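Local coordinates for Lin1909 protein (PDB 3FIJ), which is of unknown function but may hydrolyse gamma-glutamyl-gamma-aminobutyrate, as relatives in the class I glutamine amidotransferase family do, and binds manganese, at residues P5-T10 with Q234-E239; Q31-A36 with G64-G69; D148-S153 with F223-E228; A99-A104 with V123-T128; I45-D50 with V56-L61. All coordinates share one frame; numbering follows the deposited sequence.

In the fold
Strand 6-10 starts the chain, and its partner in contact 1 is the C-terminal helix. This contact closes a loop that encloses all the others. Contact 2 comes next, joining helix 31-40 to strand 64-67 beside strand 6-10. Contact 5 is nested inside it and fixes helix 55-60 to strand 43-47, on the other side of strand 6-10. Contact 4 follows in series and joins helix 91-106 to the end of helix 116-124. Contact 3 is the last to close inside contact 1, between the 148-153 loop and the approach to helix 227-241. No loops cross. Contact 3 touches contact 2 through helix 31-40 but lies about 28 Å from contact 4 between centres.

Contact 1. Residues P5-T10 with Q234-E239; sequences PVIGIT and QALVDE
The C-terminal helix 227-241 packs against the first strand of the central sheet, and Pro5, Ile7, Leu236 and Val237 make the contact. All four are buried, and the join is purely apolar, with no hydrogen bond between the two segments. Ile7 supplies two branches. Its chi1 of -59° sets CG2 anti to the backbone N and CG1 beside that N, so the branches spread to different helix residues. Ile7 CG2 reaches Leu236 CD2 at 4.2 Å, and these two side chains meet tip to tip. CG1 of Ile7 lies 4.2 Å from Val237 CG2, and here the side chains cross at about a right angle. Val237 is likewise divided. With chi1 at 168°, Val237 CG1 is anti to the backbone N and meets Pro5 CG at 4.1 Å, again roughly at right angles. The valine thus bridges the proline just before the strand and the isoleucine within it. On the surface side of the helix, Gln234 NE2 donates to Asp238 OD1 at 2.8 Å, one turn on. The donor approaches from above the carboxylate plane. Nearby, Ile37 and Val40 of helix 31-40 touch Ile7 and Val237 respectively, and Leu66 of strand 64-67 touches both Ile7 and Leu236. Such helix-on-sheet packing is characteristic of the alpha/beta fold of class I glutamine amidotransferases, where helices flank a central sheet, here mixed, with strand 6-10 in its parallel part.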
# COMPACT_ATOMS: atom_id res chain seq x y z
N PRO A 5 -38.99 -8.95 19.33
CA PRO A 5 -39.13 -7.51 19.17
C PRO A 5 -38.23 -7.08 18.00
O PRO A 5 -37.10 -7.56 17.87
CB PRO A 5 -38.60 -6.96 20.49
CG PRO A 5 -38.82 -8.08 21.44
CD PRO A 5 -38.42 -9.28 20.65
N VAL A 6 -38.73 -6.20 17.13
CA VAL A 6 -37.95 -5.73 16.00
C VAL A 6 -37.15 -4.50 16.42
O VAL A 6 -37.69 -3.57 17.02
CB VAL A 6 -38.86 -5.36 14.80
CG1 VAL A 6 -38.03 -4.69 13.71
CG2 VAL A 6 -39.54 -6.60 14.24
N ILE A 7 -35.86 -4.50 16.13
CA ILE A 7 -35.00 -3.36 16.47
C ILE A 7 -34.43 -2.71 15.21
O ILE A 7 -33.66 -3.33 14.46
CB ILE A 7 -33.81 -3.78 17.39
CG1 ILE A 7 -34.34 -4.41 18.69
CG2 ILE A 7 -32.96 -2.57 17.71
CD1 ILE A 7 -35.14 -3.45 19.56
N GLY A 8 -34.81 -1.46 14.98
CA GLY A 8 -34.30 -0.73 13.84
C GLY A 8 -32.92 -0.22 14.19
O GLY A 8 -32.76 0.55 15.14
N ILE A 9 -31.92 -0.67 13.44
CA ILE A 9 -30.55 -0.24 13.68
C ILE A 9 -30.17 0.77 12.62
O ILE A 9 -30.31 0.53 11.42
CB ILE A 9 -29.55 -1.40 13.60
CG1 ILE A 9 -29.88 -2.45 14.66
CG2 ILE A 9 -28.13 -0.86 13.73
CD1 ILE A 9 -28.92 -3.63 14.68
N THR A 10 -29.66 1.90 13.07
CA THR A 10 -29.26 2.98 12.19
C THR A 10 -27.86 2.68 11.65
O THR A 10 -27.06 2.06 12.33
CB THR A 10 -29.31 4.29 12.99
OG1 THR A 10 -29.68 5.37 12.13
CG2 THR A 10 -27.98 4.57 13.65
N GLN A 234 -29.67 -5.85 26.18
CA GLN A 234 -30.76 -6.66 26.71
C GLN A 234 -31.87 -5.74 27.19
O GLN A 234 -33.05 -5.97 26.90
CB GLN A 234 -30.27 -7.52 27.88
CG GLN A 234 -31.33 -8.49 28.41
CD GLN A 234 -31.81 -9.47 27.35
OE1 GLN A 234 -31.04 -10.29 26.84
NE2 GLN A 234 -33.09 -9.38 27.00
N ALA A 235 -31.48 -4.68 27.90
CA ALA A 235 -32.44 -3.70 28.42
C ALA A 235 -33.24 -3.08 27.27
O ALA A 235 -34.46 -2.96 27.35
CB ALA A 235 -31.70 -2.63 29.20
N LEU A 236 -32.56 -2.69 26.20
CA LEU A 236 -33.25 -2.10 25.05
C LEU A 236 -34.31 -3.06 24.52
O LEU A 236 -35.44 -2.66 24.25
CB LEU A 236 -32.27 -1.77 23.93
CG LEU A 236 -32.97 -1.38 22.62
CD1 LEU A 236 -33.77 -0.08 22.81
CD2 LEU A 236 -31.94 -1.23 21.51
N VAL A 237 -33.94 -4.32 24.36
CA VAL A 237 -34.87 -5.32 23.85
C VAL A 237 -35.98 -5.61 24.86
O VAL A 237 -37.15 -5.75 24.47
CB VAL A 237 -34.14 -6.63 23.47
CG1 VAL A 237 -35.16 -7.75 23.23
CG2 VAL A 237 -33.29 -6.40 22.22
N ASP A 238 -35.63 -5.71 26.14
CA ASP A 238 -36.64 -5.97 27.17
C ASP A 238 -37.67 -4.84 27.16
O ASP A 238 -38.87 -5.08 27.20
CB ASP A 238 -36.01 -6.03 28.57
CG ASP A 238 -35.22 -7.29 28.79
OD1 ASP A 238 -35.44 -8.27 28.04
OD2 ASP A 238 -34.39 -7.32 29.73
N GLU A 239 -37.16 -3.62 27.11
CA GLU A 239 -38.00 -2.44 27.12
C GLU A 239 -38.85 -2.35 25.84
O GLU A 239 -40.04 -2.06 25.90
CB GLU A 239 -37.14 -1.20 27.28
CG GLU A 239 -37.73 -0.12 28.16
CD GLU A 239 -37.95 -0.56 29.60
OE1 GLU A 239 -37.08 -1.24 30.17
OE2 GLU A 239 -39.00 -0.19 30.18

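Contact 2. Residues Q31-A36 with G64-G69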
# COMPACT_ATOMS: atom_id res chain seq x y z
N GLN A 31 -22.12 -4.65 11.57
CA GLN A 31 -22.30 -6.01 12.02
C GLN A 31 -22.36 -6.27 13.51
O GLN A 31 -23.27 -6.96 13.99
CB GLN A 31 -21.22 -6.91 11.40
CG GLN A 31 -21.43 -8.38 11.70
CD GLN A 31 -22.75 -8.91 11.15
OE1 GLN A 31 -23.25 -9.94 11.63
NE2 GLN A 31 -23.30 -8.23 10.16
N ARG A 32 -21.41 -5.74 14.27
CA ARG A 32 -21.41 -6.01 15.69
C ARG A 32 -22.64 -5.48 16.42
O ARG A 32 -22.99 -5.99 17.48
CB ARG A 32 -20.10 -5.55 16.32
CG ARG A 32 -18.94 -6.35 15.72
CD ARG A 32 -17.64 -6.25 16.48
NE ARG A 32 -16.54 -6.79 15.67
CZ ARG A 32 -15.25 -6.71 15.99
NH1 ARG A 32 -14.88 -6.11 17.11
NH2 ARG A 32 -14.34 -7.23 15.17
N TYR A 33 -23.31 -4.49 15.85
CA TYR A 33 -24.53 -4.00 16.49
C TYR A 33 -25.62 -5.05 16.27
O TYR A 33 -26.40 -5.33 17.19
CB TYR A 33 -24.98 -2.66 15.91
CG TYR A 33 -24.05 -1.50 16.19
CD1 TYR A 33 -23.04 -1.16 15.29
CD2 TYR A 33 -24.20 -0.72 17.34
CE1 TYR A 33 -22.20 -0.07 15.52
CE2 TYR A 33 -23.35 0.38 17.58
CZ TYR A 33 -22.36 0.69 16.65
OH TYR A 33 -21.56 1.78 16.83
N VAL A 34 -25.67 -5.64 15.08
CA VAL A 34 -26.69 -6.66 14.82
C VAL A 34 -26.35 -7.92 15.61
O VAL A 34 -27.26 -8.64 16.04
CB VAL A 34 -26.85 -7.01 13.28
CG1 VAL A 34 -26.39 -5.86 12.42
CG2 VAL A 34 -26.13 -8.30 12.94
N ASP A 35 -25.07 -8.20 15.81
CA ASP A 35 -24.67 -9.37 16.60
C ASP A 35 -25.23 -9.17 18.00
O ASP A 35 -25.85 -10.07 18.57
CB ASP A 35 -23.14 -9.50 16.71
CG ASP A 35 -22.46 -9.84 15.39
OD1 ASP A 35 -23.12 -10.41 14.49
OD2 ASP A 35 -21.25 -9.55 15.26
N ALA A 36 -25.01 -7.99 18.54
CA ALA A 36 -25.49 -7.65 19.87
C ALA A 36 -27.00 -7.85 19.99
O ALA A 36 -27.48 -8.49 20.92
CB ALA A 36 -25.13 -6.20 20.20
N GLY A 64 -38.15 -0.91 18.69
CA GLY A 64 -37.11 -0.18 19.40
C GLY A 64 -36.12 0.40 18.41
O GLY A 64 -35.94 -0.15 17.32
N LEU A 65 -35.48 1.51 18.79
CA LEU A 65 -34.51 2.19 17.92
C LEU A 65 -33.08 2.23 18.48
O LEU A 65 -32.84 2.73 19.59
CB LEU A 65 -34.99 3.63 17.67
CG LEU A 65 -34.04 4.59 16.95
CD1 LEU A 65 -33.80 4.12 15.52
CD2 LEU A 65 -34.64 5.99 16.98
N LEU A 66 -32.13 1.70 17.72
CA LEU A 66 -30.73 1.68 18.12
C LEU A 66 -29.89 2.60 17.21
O LEU A 66 -29.73 2.32 16.01
CB LEU A 66 -30.18 0.25 18.06
CG LEU A 66 -28.68 0.06 18.37
CD1 LEU A 66 -28.36 0.54 19.78
CD2 LEU A 66 -28.31 -1.41 18.22
N LEU A 67 -29.37 3.69 17.76
CA LEU A 67 -28.55 4.62 16.99
C LEU A 67 -27.08 4.24 17.14
O LEU A 67 -26.56 4.11 18.25
CB LEU A 67 -28.78 6.05 17.47
CG LEU A 67 -30.13 6.64 17.06
CD1 LEU A 67 -30.40 7.95 17.79
CD2 LEU A 67 -30.12 6.88 15.56
N THR A 68 -26.41 4.07 16.00
CA THR A 68 -25.02 3.65 15.97
C THR A 68 -23.99 4.76 15.82
O THR A 68 -24.32 5.94 15.64
CB THR A 68 -24.78 2.66 14.83
OG1 THR A 68 -25.01 3.31 13.57
CG2 THR A 68 -25.73 1.46 14.95
N GLY A 69 -22.73 4.35 15.90
CA GLY A 69 -21.62 5.28 15.77
C GLY A 69 -21.51 5.74 14.34
O GLY A 69 -22.34 5.42 13.49
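Tyr33 turns CG anti to its carbonyl carbon (chi1 -67°), which sends the ring from helix 31-40 toward the end of strand 64-67. Thr68 meets it with chi1 at 65°, placing CG2 beside its own backbone N and in front of the ring. The methyl sits over the centre of one ring face, almost on the normal. Thr68 CG2 is 3.5 Å from the centroid of the Tyr33 ring, a CH-pi contact. Further along the ring, Thr68 CB lies 3.6 Å from Tyr33 CZ, so the threonine follows the ring toward its hydroxyl end. There the backbone takes over. Gly69 N donates to Tyr33 OH at 3.0 Å with an N-H...O angle of 156°. Ring face and hydroxyl together hold the tyrosine against the turn that leaves the strand. At the other end of the side chain, Tyr33 CB packs on Leu66 CD2 at 4.2 Å. The hydroxyl of Thr68 has a different task: OG1 hydrogen-bonds Thr10 O and ties the turn to strand 6-10. Tyr33 also touches His218 and Glu220, which with Cys115 probably form the Cys-His-Glu triad expected of this family. The site is consistent with the catalytic pocket of class I glutamine amidotransferases, in which the glycine-containing turn after this strand commonly helps to form the oxyanion hole.

Contact 3. Residues D148-S153 with F223-E228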
# COMPACT_ATOMS: atom_id res chain seq x y z
N ASP A 148 -6.84 -1.86 21.99
CA ASP A 148 -7.80 -2.36 21.02
C ASP A 148 -9.25 -2.14 21.47
O ASP A 148 -9.61 -2.32 22.64
CB ASP A 148 -7.52 -3.83 20.69
CG ASP A 148 -7.98 -4.77 21.75
OD1 ASP A 148 -7.47 -4.66 22.89
OD2 ASP A 148 -8.84 -5.61 21.44
N GLU A 149 -10.04 -1.68 20.51
CA GLU A 149 -11.45 -1.34 20.66
C GLU A 149 -12.31 -2.19 21.57
O GLU A 149 -13.27 -1.70 22.16
CB GLU A 149 -12.10 -1.30 19.28
CG GLU A 149 -11.80 -2.53 18.45
CD GLU A 149 -12.46 -2.47 17.08
OE1 GLU A 149 -12.40 -1.40 16.44
OE2 GLU A 149 -13.01 -3.51 16.65
N GLN A 150 -11.96 -3.46 21.69
CA GLN A 150 -12.74 -4.39 22.48
C GLN A 150 -12.62 -4.19 24.00
O GLN A 150 -13.51 -4.58 24.76
CB GLN A 150 -12.34 -5.81 22.07
CG GLN A 150 -13.32 -6.90 22.41
CD GLN A 150 -13.12 -8.15 21.55
OE1 GLN A 150 -11.99 -8.58 21.32
NE2 GLN A 150 -14.22 -8.73 21.09
N LEU A 151 -11.53 -3.57 24.46
CA LEU A 151 -11.32 -3.38 25.89
C LEU A 151 -11.55 -1.95 26.40
O LEU A 151 -11.38 -0.98 25.66
CB LEU A 151 -9.90 -3.82 26.26
CG LEU A 151 -9.50 -5.21 25.73
CD1 LEU A 151 -8.02 -5.43 25.96
CD2 LEU A 151 -10.31 -6.29 26.42
N GLY A 152 -11.94 -1.84 27.66
CA GLY A 152 -12.17 -0.53 28.26
C GLY A 152 -10.86 0.22 28.38
O GLY A 152 -9.79 -0.39 28.38
N SER A 153 -10.92 1.55 28.47
CA SER A 153 -9.70 2.34 28.57
C SER A 153 -9.76 3.42 29.65
O SER A 153 -8.75 3.69 30.30
CB SER A 153 -9.37 2.98 27.21
OG SER A 153 -10.40 3.87 26.80
N PHE A 223 -19.48 -6.35 24.37
CA PHE A 223 -20.46 -7.34 24.82
C PHE A 223 -20.07 -8.79 24.65
O PHE A 223 -20.47 -9.64 25.44
CB PHE A 223 -21.82 -7.07 24.17
CG PHE A 223 -22.04 -7.82 22.89
CD1 PHE A 223 -22.52 -9.13 22.90
CD2 PHE A 223 -21.77 -7.22 21.66
CE1 PHE A 223 -22.72 -9.83 21.72
CE2 PHE A 223 -21.96 -7.91 20.47
CZ PHE A 223 -22.44 -9.22 20.50
N GLN A 224 -19.30 -9.10 23.62
CA GLN A 224 -18.87 -10.47 23.40
C GLN A 224 -17.98 -10.95 24.57
O GLN A 224 -17.92 -12.14 24.87
CB GLN A 224 -18.11 -10.58 22.07
CG GLN A 224 -18.81 -9.88 20.89
CD GLN A 224 -18.44 -8.40 20.73
OE1 GLN A 224 -18.37 -7.63 21.69
NE2 GLN A 224 -18.20 -7.99 19.48
N THR A 225 -17.30 -10.01 25.22
CA THR A 225 -16.42 -10.36 26.33
C THR A 225 -16.64 -9.53 27.58
O THR A 225 -15.73 -9.38 28.39
CB THR A 225 -14.94 -10.22 25.95
OG1 THR A 225 -14.62 -8.83 25.79
CG2 THR A 225 -14.65 -10.96 24.65
N ASP A 226 -17.84 -8.99 27.75
CA ASP A 226 -18.16 -8.17 28.92
C ASP A 226 -19.66 -8.28 29.15
O ASP A 226 -20.44 -7.54 28.57
CB ASP A 226 -17.77 -6.71 28.67
CG ASP A 226 -17.96 -5.83 29.90
OD1 ASP A 226 -18.58 -4.76 29.77
OD2 ASP A 226 -17.48 -6.20 31.00
N PRO A 227 -20.07 -9.23 30.00
CA PRO A 227 -21.49 -9.45 30.30
C PRO A 227 -22.30 -8.19 30.57
O PRO A 227 -23.43 -8.05 30.09
CB PRO A 227 -21.45 -10.39 31.50
CG PRO A 227 -20.21 -11.22 31.22
CD PRO A 227 -19.22 -10.16 30.77
N GLU A 228 -21.73 -7.26 31.33
CA GLU A 228 -22.44 -6.03 31.66
C GLU A 228 -22.82 -5.24 30.40
O GLU A 228 -23.90 -4.67 30.32
CB GLU A 228 -21.58 -5.19 32.59
CG GLU A 228 -21.04 -6.00 33.76
CD GLU A 228 -20.27 -5.17 34.77
OE1 GLU A 228 -19.52 -4.27 34.34
OE2 GLU A 228 -20.41 -5.43 35.98
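Gln224 and Thr225 of 223-228 meet one residue of the loop 148-153, Gln150. Just before them, Phe223 points away from that loop and packs on Asp35, Ala36 and Lys39 of helix 31-40. Gln224 CG lies over one face of the Phe223 ring, offset toward the rim. The side chain of Gln224 then comes near the end of Gln150, where Gln150 NE2 is 4.2 Å from Gln224 CD. Thr225 follows. Thr225 OG1 is 4.1 Å from Gln150 CG, and the two side chains cross at about a right angle. Gln150 gets there by a stretched chain: CG is anti to the backbone N (chi1 -160°), and the chain stays extended beyond it. No hydrogen bond joins the two segments, so this is loose surface packing. Asp226 is the N-cap of the final helix and its OD1 bonds Ser229 OG. Pro227 and Glu228 begin that helix. Opposite, a type I turn from Asp148 to Leu151, closed by Leu151 N to Asp148 O at 2.9 Å, presents Gln150. The contact thus lies between the start of helix 227-241, with helix 31-40 behind Phe223, and the loop leading into strand 154-158, which opens with the manganese ligand His154.

Contact 4. Residues A99-A104 with V123-T128; sequences ALVRAA and VALGGT
Arg102 of helix 91-106 reaches over to Ala124, the last helical residue of helix 116-124. From CB, its chain starts with CG beside the backbone N (chi1 -71°), and it stays extended from CG to NE. These methylenes carry the charged group across the gap between the helices. Arg102 NE comes within 4.0 Å of Ala124 O, and Arg102 CZ within 3.9 Å of the same oxygen. The bond is made at the tip, where Arg102 NH2 donates to Ala124 O at 2.9 Å with an N-H...O angle of 160°. The oxygen lies at the edge of the guanidinium and near its plane, while the nitrogen lies in the carbonyl plane of Ala124. This acceptor belongs to the last turn of the helix, so the positive group probably also interacts favourably with the negative end of the helix dipole. The helix closes there in a Schellman motif. Gly126, at positive phi, is its C-prime residue, and Gly126 N bonds Val123 O at 2.9 Å while Gly127 N bonds Asn122 O. Beneath the arginine, Val101 faces the same helix end from a buried position. Val101 CG2 packs on Ala124 CB at 4.0 Å and on Leu125 CD2 at 4.2 Å. The other methyl, Val101 CG1, is turned to Leu67 of strand 64-67. Leu125 also touches Ala186 of a nearby loop.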
# COMPACT_ATOMS: atom_id res chain seq x y z
N ALA A 99 -35.08 12.90 12.47
CA ALA A 99 -36.47 12.54 12.18
C ALA A 99 -36.85 11.22 12.85
O ALA A 99 -37.99 11.05 13.28
CB ALA A 99 -36.69 12.45 10.66
N LEU A 100 -35.90 10.30 12.93
CA LEU A 100 -36.15 9.00 13.56
C LEU A 100 -36.40 9.12 15.07
O LEU A 100 -37.38 8.56 15.56
CB LEU A 100 -34.99 8.02 13.33
CG LEU A 100 -34.78 7.33 11.97
CD1 LEU A 100 -33.55 6.43 12.05
CD2 LEU A 100 -35.99 6.52 11.59
N VAL A 101 -35.54 9.83 15.80
CA VAL A 101 -35.74 9.94 17.24
C VAL A 101 -37.06 10.65 17.56
O VAL A 101 -37.77 10.26 18.49
CB VAL A 101 -34.56 10.66 17.98
CG1 VAL A 101 -33.23 10.28 17.36
CG2 VAL A 101 -34.77 12.15 18.00
N ARG A 102 -37.39 11.68 16.79
CA ARG A 102 -38.64 12.40 17.00
C ARG A 102 -39.84 11.48 16.78
O ARG A 102 -40.77 11.45 17.59
CB ARG A 102 -38.71 13.63 16.08
CG ARG A 102 -37.73 14.71 16.51
CD ARG A 102 -37.58 15.87 15.54
NE ARG A 102 -36.63 16.85 16.06
CZ ARG A 102 -36.23 17.95 15.43
NH1 ARG A 102 -36.72 18.24 14.22
NH2 ARG A 102 -35.34 18.75 16.00
N ALA A 103 -39.80 10.70 15.70
CA ALA A 103 -40.88 9.77 15.41
C ALA A 103 -40.92 8.67 16.48
O ALA A 103 -42.00 8.21 16.85
CB ALA A 103 -40.69 9.15 14.02
N ALA A 104 -39.75 8.27 16.97
CA ALA A 104 -39.63 7.23 18.00
C ALA A 104 -40.16 7.76 19.33
O ALA A 104 -40.82 7.04 20.08
CB ALA A 104 -38.18 6.80 18.15
N VAL A 123 -28.18 16.82 20.10
CA VAL A 123 -28.36 17.86 19.09
C VAL A 123 -29.83 17.96 18.65
O VAL A 123 -30.40 19.05 18.62
CB VAL A 123 -27.49 17.58 17.83
CG1 VAL A 123 -27.81 18.60 16.72
CG2 VAL A 123 -26.01 17.63 18.20
N ALA A 124 -30.43 16.82 18.33
CA ALA A 124 -31.82 16.79 17.88
C ALA A 124 -32.75 17.56 18.80
O ALA A 124 -33.68 18.22 18.33
CB ALA A 124 -32.30 15.35 17.78
N LEU A 125 -32.50 17.49 20.11
CA LEU A 125 -33.34 18.16 21.09
C LEU A 125 -32.84 19.53 21.59
O LEU A 125 -33.33 20.04 22.59
CB LEU A 125 -33.59 17.22 22.28
CG LEU A 125 -34.61 16.08 22.08
CD1 LEU A 125 -35.99 16.67 21.85
CD2 LEU A 125 -34.22 15.21 20.89
N GLY A 126 -31.85 20.10 20.91
CA GLY A 126 -31.38 21.42 21.30
C GLY A 126 -30.06 21.58 22.03
O GLY A 126 -29.78 22.66 22.53
N GLY A 127 -29.25 20.52 22.10
CA GLY A 127 -27.97 20.63 22.79
C GLY A 127 -26.86 21.00 21.82
O GLY A 127 -27.13 21.25 20.65
N THR A 128 -25.63 21.07 22.30
CA THR A 128 -24.50 21.41 21.43
C THR A 128 -23.34 20.45 21.70
O THR A 128 -23.40 19.66 22.64
CB THR A 128 -24.00 22.87 21.64
OG1 THR A 128 -23.50 23.03 22.97
CG2 THR A 128 -25.14 23.86 21.40

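Contact 5. Residues I45-D50 with V56-L61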
# COMPACT_ATOMS: atom_id res chain seq x y z
N ILE A 45 -33.08 -5.02 11.98
CA ILE A 45 -33.20 -4.66 10.57
C ILE A 45 -32.41 -3.37 10.47
O ILE A 45 -32.47 -2.52 11.36
CB ILE A 45 -34.65 -4.39 10.08
CG1 ILE A 45 -35.30 -3.27 10.89
CG2 ILE A 45 -35.46 -5.68 10.09
CD1 ILE A 45 -36.62 -2.78 10.30
N ALA A 46 -31.64 -3.24 9.40
CA ALA A 46 -30.85 -2.04 9.22
C ALA A 46 -31.69 -1.02 8.46
O ALA A 46 -32.29 -1.34 7.43
CB ALA A 46 -29.58 -2.35 8.45
N LEU A 47 -31.77 0.20 8.99
CA LEU A 47 -32.52 1.26 8.35
C LEU A 47 -31.55 2.10 7.53
O LEU A 47 -30.74 2.83 8.08
CB LEU A 47 -33.20 2.15 9.39
CG LEU A 47 -34.27 1.45 10.24
CD1 LEU A 47 -34.74 2.37 11.34
CD2 LEU A 47 -35.43 1.04 9.35
N PRO A 48 -31.60 1.97 6.19
CA PRO A 48 -30.66 2.79 5.43
C PRO A 48 -31.04 4.26 5.56
O PRO A 48 -32.11 4.62 6.07
CB PRO A 48 -30.82 2.26 4.00
CG PRO A 48 -32.23 1.79 3.97
CD PRO A 48 -32.36 1.08 5.30
N ILE A 49 -30.15 5.14 5.13
CA ILE A 49 -30.45 6.54 5.20
C ILE A 49 -31.56 6.82 4.19
O ILE A 49 -31.51 6.36 3.06
CB ILE A 49 -29.20 7.39 4.89
CG1 ILE A 49 -28.22 7.26 6.04
CG2 ILE A 49 -29.59 8.86 4.68
CD1 ILE A 49 -26.83 7.76 5.70
N ASP A 50 -32.58 7.57 4.61
CA ASP A 50 -33.68 7.88 3.72
C ASP A 50 -34.19 9.28 4.02
O ASP A 50 -33.71 9.95 4.93
CB ASP A 50 -34.81 6.85 3.88
CG ASP A 50 -35.73 6.79 2.67
OD1 ASP A 50 -36.39 5.75 2.49
OD2 ASP A 50 -35.81 7.78 1.91
N VAL A 56 -41.47 8.34 10.14
CA VAL A 56 -42.54 7.72 10.91
C VAL A 56 -42.86 6.33 10.36
O VAL A 56 -43.22 5.44 11.12
CB VAL A 56 -43.82 8.64 11.01
CG1 VAL A 56 -43.48 10.08 10.66
CG2 VAL A 56 -44.96 8.08 10.18
N GLN A 57 -42.72 6.12 9.05
CA GLN A 57 -42.99 4.80 8.49
C GLN A 57 -41.90 3.84 8.96
O GLN A 57 -42.14 2.64 9.15
CB GLN A 57 -43.01 4.83 6.96
CG GLN A 57 -43.32 3.46 6.36
CD GLN A 57 -43.30 3.44 4.83
OE1 GLN A 57 -43.65 2.43 4.22
NE2 GLN A 57 -42.89 4.54 4.22
N ALA A 58 -40.69 4.36 9.13
CA ALA A 58 -39.58 3.54 9.57
C ALA A 58 -39.83 3.03 10.99
O ALA A 58 -39.71 1.83 11.25
CB ALA A 58 -38.28 4.34 9.51
N ILE A 59 -40.17 3.94 11.91
CA ILE A 59 -40.43 3.56 13.30
C ILE A 59 -41.68 2.69 13.43
O ILE A 59 -41.78 1.87 14.34
CB ILE A 59 -40.57 4.82 14.21
CG1 ILE A 59 -39.19 5.40 14.51
CG2 ILE A 59 -41.24 4.47 15.53
CD1 ILE A 59 -38.51 5.97 13.31
N SER A 60 -42.62 2.84 12.51
CA SER A 60 -43.83 2.03 12.58
C SER A 60 -43.54 0.54 12.54
O SER A 60 -44.22 -0.24 13.19
CB SER A 60 -44.82 2.41 11.47
OG SER A 60 -44.36 2.01 10.19
N LEU A 61 -42.52 0.10 11.79
CA LEU A 61 -42.28 -1.33 11.76
C LEU A 61 -41.26 -1.89 12.74
O LEU A 61 -40.95 -3.08 12.69
CB LEU A 61 -41.99 -1.83 10.33
CG LEU A 61 -40.93 -1.25 9.40
CD1 LEU A 61 -41.51 -0.13 8.58
CD2 LEU A 61 -39.75 -0.80 10.23
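Ile45 is the first residue of 45-50 to meet the helix segment 56-61, and its partner is Leu61. Its chi1 of 58° puts CG1 between the backbone N and the carbonyl carbon, and the chain then runs on extended to CD1. Ile45 CD1 is modelled 3.7 Å from Leu61 CD2, and the two side chains cross at a slant. The position of Leu61 CD2 is doubtful in the model, and so is the exact distance. Ala46 alternates to the other side of the strand. There it meets Ala46 of the second subunit. Leu47 turns back toward the helix. With chi1 at -64° and chi2 at 173°, Leu47 CD2 points to Ala58 CB, 4.4 Å away. This is a looser apolar touch, but both residues are buried. Ile45 and Leu47, on the same side of the strand, thus meet Leu61 just past the helix and Ala58 one turn earlier; no hydrogen bond joins the segments. Pro48 follows, and the chain runs on as a loop. Ile49 O accepts a hydrogen bond from Gln38 NE2 of the second subunit, and Asp50 touches Tyr96 of helix 91-106. Strand 43-47 is the outermost strand at this end of the chain's own sheet and lies parallel to strand 6-10, which holds Ile45 and Leu47 by backbone bonds. Helix 55-60 belongs to the beta-alpha-beta crossover from strand 43-47 to strand 64-67, which passes strand 6-10 on the way, and it lies beside helix 91-106.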